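Local structure of endo-xylogalacturonan hydrolase A (Aspergillus tubingensis, 4C2L) at residues 85-88 with 89-92. The protein hydrolyses the xylose-substituted galacturonan backbone of xylogalacturonan, a component of the hairy regions of pectin, as a secreted glycoside hydrolase of family 28. Residues are numbered along the deposited sequence; the frame is centred on the assembly and turned at random.
With SO4 (sulfate ion), chain F.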
ATOM      1  N   ASP A  85     -24.366  -2.519  -2.358  1.00 14.81           N
ATOM      2  CA  ASP A  85     -25.193  -1.419  -1.867  1.00 15.58           C
ATOM      3  C   ASP A  85     -24.793  -1.071  -0.436  1.00 14.68           C
ATOM      4  O   ASP A  85     -24.731   0.107  -0.066  1.00 16.16           O
ATOM      5  CB  ASP A  85     -26.683  -1.795  -1.872  1.00 17.76           C
ATOM      6  CG  ASP A  85     -27.323  -1.736  -3.258  1.00 21.23           C
ATOM      7  OD1 ASP A  85     -26.683  -1.300  -4.235  1.00 22.57           O
ATOM      8  OD2 ASP A  85     -28.504  -2.136  -3.358  1.00 23.80           O
ATOM      9  N   TYR A  86     -24.547  -2.094   0.382  1.00 14.07           N
ATOM     10  CA  TYR A  86     -24.162  -1.838   1.771  1.00 12.82           C
ATOM     11  C   TYR A  86     -22.801  -1.124   1.859  1.00 12.61           C
ATOM     12  O   TYR A  86     -22.639  -0.133   2.588  1.00 12.09           O
ATOM     13  CB  TYR A  86     -24.142  -3.134   2.595  1.00 12.92           C
ATOM     14  CG  TYR A  86     -23.621  -2.896   3.987  1.00 12.59           C
ATOM     15  CD1 TYR A  86     -24.475  -2.434   5.007  1.00 12.68           C
ATOM     16  CD2 TYR A  86     -22.251  -3.072   4.289  1.00 12.03           C
ATOM     17  CE1 TYR A  86     -23.986  -2.183   6.282  1.00 12.19           C
ATOM     18  CE2 TYR A  86     -21.764  -2.819   5.554  1.00 12.16           C
ATOM     19  CZ  TYR A  86     -22.624  -2.384   6.547  1.00 12.40           C
ATOM     20  OH  TYR A  86     -22.126  -2.146   7.803  1.00 11.93           O
ATOM     21  N   TRP A  87     -21.822  -1.636   1.124  1.00 11.69           N
ATOM     22  CA  TRP A  87     -20.454  -1.123   1.223  1.00 11.69           C
ATOM     23  C   TRP A  87     -20.246   0.195   0.545  1.00 11.82           C
ATOM     24  O   TRP A  87     -19.232   0.864   0.783  1.00 11.27           O
ATOM     25  CB  TRP A  87     -19.473  -2.157   0.651  1.00 11.56           C
ATOM     26  CG  TRP A  87     -19.404  -3.366   1.530  1.00 11.66           C
ATOM     27  CD1 TRP A  87     -19.815  -4.668   1.244  1.00 12.12           C
ATOM     28  CD2 TRP A  87     -18.919  -3.409   2.907  1.00 12.00           C
ATOM     29  NE1 TRP A  87     -19.606  -5.491   2.332  1.00 12.29           N
ATOM     30  CE2 TRP A  87     -19.071  -4.797   3.359  1.00 12.06           C
ATOM     31  CE3 TRP A  87     -18.392  -2.469   3.783  1.00 12.31           C
ATOM     32  CZ2 TRP A  87     -18.697  -5.201   4.636  1.00 12.09           C
ATOM     33  CZ3 TRP A  87     -18.007  -2.892   5.065  1.00 12.02           C
ATOM     34  CH2 TRP A  87     -18.161  -4.226   5.478  1.00 12.37           C
ATOM     35  N   SER A  88     -21.200   0.595  -0.291  1.00 12.76           N
ATOM     36  CA  SER A  88     -21.080   1.838  -1.062  1.00 13.48           C
ATOM     37  C   SER A  88     -20.700   3.051  -0.188  1.00 13.60           C
ATOM     38  O   SER A  88     -21.434   3.410   0.735  1.00 14.28           O
ATOM     39  CB  SER A  88     -22.403   2.126  -1.794  1.00 14.19           C
ATOM     40  OG  SER A  88     -22.246   3.256  -2.627  1.00 15.56           O
ATOM     41  N   GLY A  89     -19.562   3.667  -0.494  1.00 13.52           N
ATOM     42  CA  GLY A  89     -19.093   4.855   0.214  1.00 13.44           C
ATOM     43  C   GLY A  89     -18.600   4.644   1.641  1.00 13.46           C
ATOM     44  O   GLY A  89     -18.291   5.617   2.341  1.00 14.23           O
ATOM     45  N   ARG A  90     -18.541   3.396   2.093  1.00 12.31           N
ATOM     46  CA  ARG A  90     -18.082   3.120   3.444  1.00 11.91           C
ATOM     47  C   ARG A  90     -16.562   3.181   3.540  1.00 11.78           C
ATOM     48  O   ARG A  90     -15.853   2.824   2.601  1.00 11.39           O
ATOM     49  CB  ARG A  90     -18.605   1.768   3.941  1.00 11.50           C
ATOM     50  CG  ARG A  90     -20.117   1.778   4.138  1.00 11.67           C
ATOM     51  CD  ARG A  90     -20.569   0.636   5.041  1.00 11.63           C
ATOM     52  NE  ARG A  90     -22.015   0.720   5.271  1.00 11.61           N
ATOM     53  CZ  ARG A  90     -22.594   1.513   6.180  1.00 11.55           C
ATOM     54  NH1 ARG A  90     -21.866   2.309   6.969  1.00 11.19           N
ATOM     55  NH2 ARG A  90     -23.918   1.512   6.280  1.00 11.74           N
ATOM     56  N   THR A  91     -16.068   3.620   4.693  1.00 11.68           N
ATOM     57  CA  THR A  91     -14.639   3.777   4.901  1.00 11.84           C
ATOM     58  C   THR A  91     -13.890   2.451   5.050  1.00 11.40           C
ATOM     59  O   THR A  91     -12.839   2.255   4.433  1.00 10.90           O
ATOM     60  CB  THR A  91     -14.391   4.672   6.129  1.00 13.00           C
ATOM     61  OG1 THR A  91     -14.875   5.983   5.818  1.00 14.58           O
ATOM     62  CG2 THR A  91     -12.891   4.746   6.477  1.00 12.80           C
ATOM     63  N   ALA A  92     -14.420   1.561   5.890  1.00 11.57           N
ATOM     64  CA  ALA A  92     -13.657   0.411   6.382  1.00 10.91           C
ATOM     65  C   ALA A  92     -14.533  -0.834   6.456  1.00 10.98           C
ATOM     66  O   ALA A  92     -15.713  -0.749   6.793  1.00 10.76           O
ATOM     67  CB  ALA A  92     -13.132   0.712   7.772  1.00 11.34           C
TER
HETATM   68  S   SO4 F1408     -19.089   4.400   7.032  1.00 17.00           S
HETATM   69  O1  SO4 F1408     -19.961   4.878   5.929  1.00 17.57           O
HETATM   70  O2  SO4 F1408     -19.580   5.015   8.287  1.00 16.23           O
HETATM   71  O3  SO4 F1408     -17.705   4.832   6.744  1.00 16.07           O
HETATM   72  O4  SO4 F1408     -19.169   2.924   7.151  1.00 14.79           O
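The backbone N of Arg90 donates to Trp87 O at 2.9 Å, closing a type II beta turn over Ser88 and Gly89 where helix 84-87 ends and the loop toward strand 95-97 of the beta-helix begins. Gly89 suits the third position of a type II turn, where the backbone takes a positive phi that residues with a CB adopt less readily.

The turn brings Arg90 back beside the helix. From CG to NE its chain is extended, carrying the guanidinium across Tyr86. There Arg90 NE makes a weak bond, bent to 130°, to Tyr86 O, using a carbonyl from the last turn of the helix. Arg90 NE also lies over one face of the Tyr86 ring, 3.4 Å from Tyr86 CZ. With Arg90 CZ 4.3 Å from the centroid of the Tyr86 ring and the planes 31° apart, this is a cation-pi contact, while Arg90 CD adds an off-centre CH-pi contact. Tyrosine suits the place twice over: its ring offers the cation a flat face, and its OH accepts a hydrogen bond from Val61 N, which helps to hold the ring in position.

Trp87 turns inward: its large indole fills a buried place, its NE1 gives a hydrogen bond to Ala81 O, and Trp87 CZ3 meets Ala92 O at the ring edge, 3.6 Å away.

A sulfate, probably from the crystallisation liquor, meets the guanidinium edge: Arg90 NH1 reaches its O4 at 2.8 Å, and Thr91 N holds its O3 at 2.9 Å. Tyr86's ring and carbonyl thus probably hold the guanidinium in place, leaving its NH1 edge to meet an anion, here the sulfate.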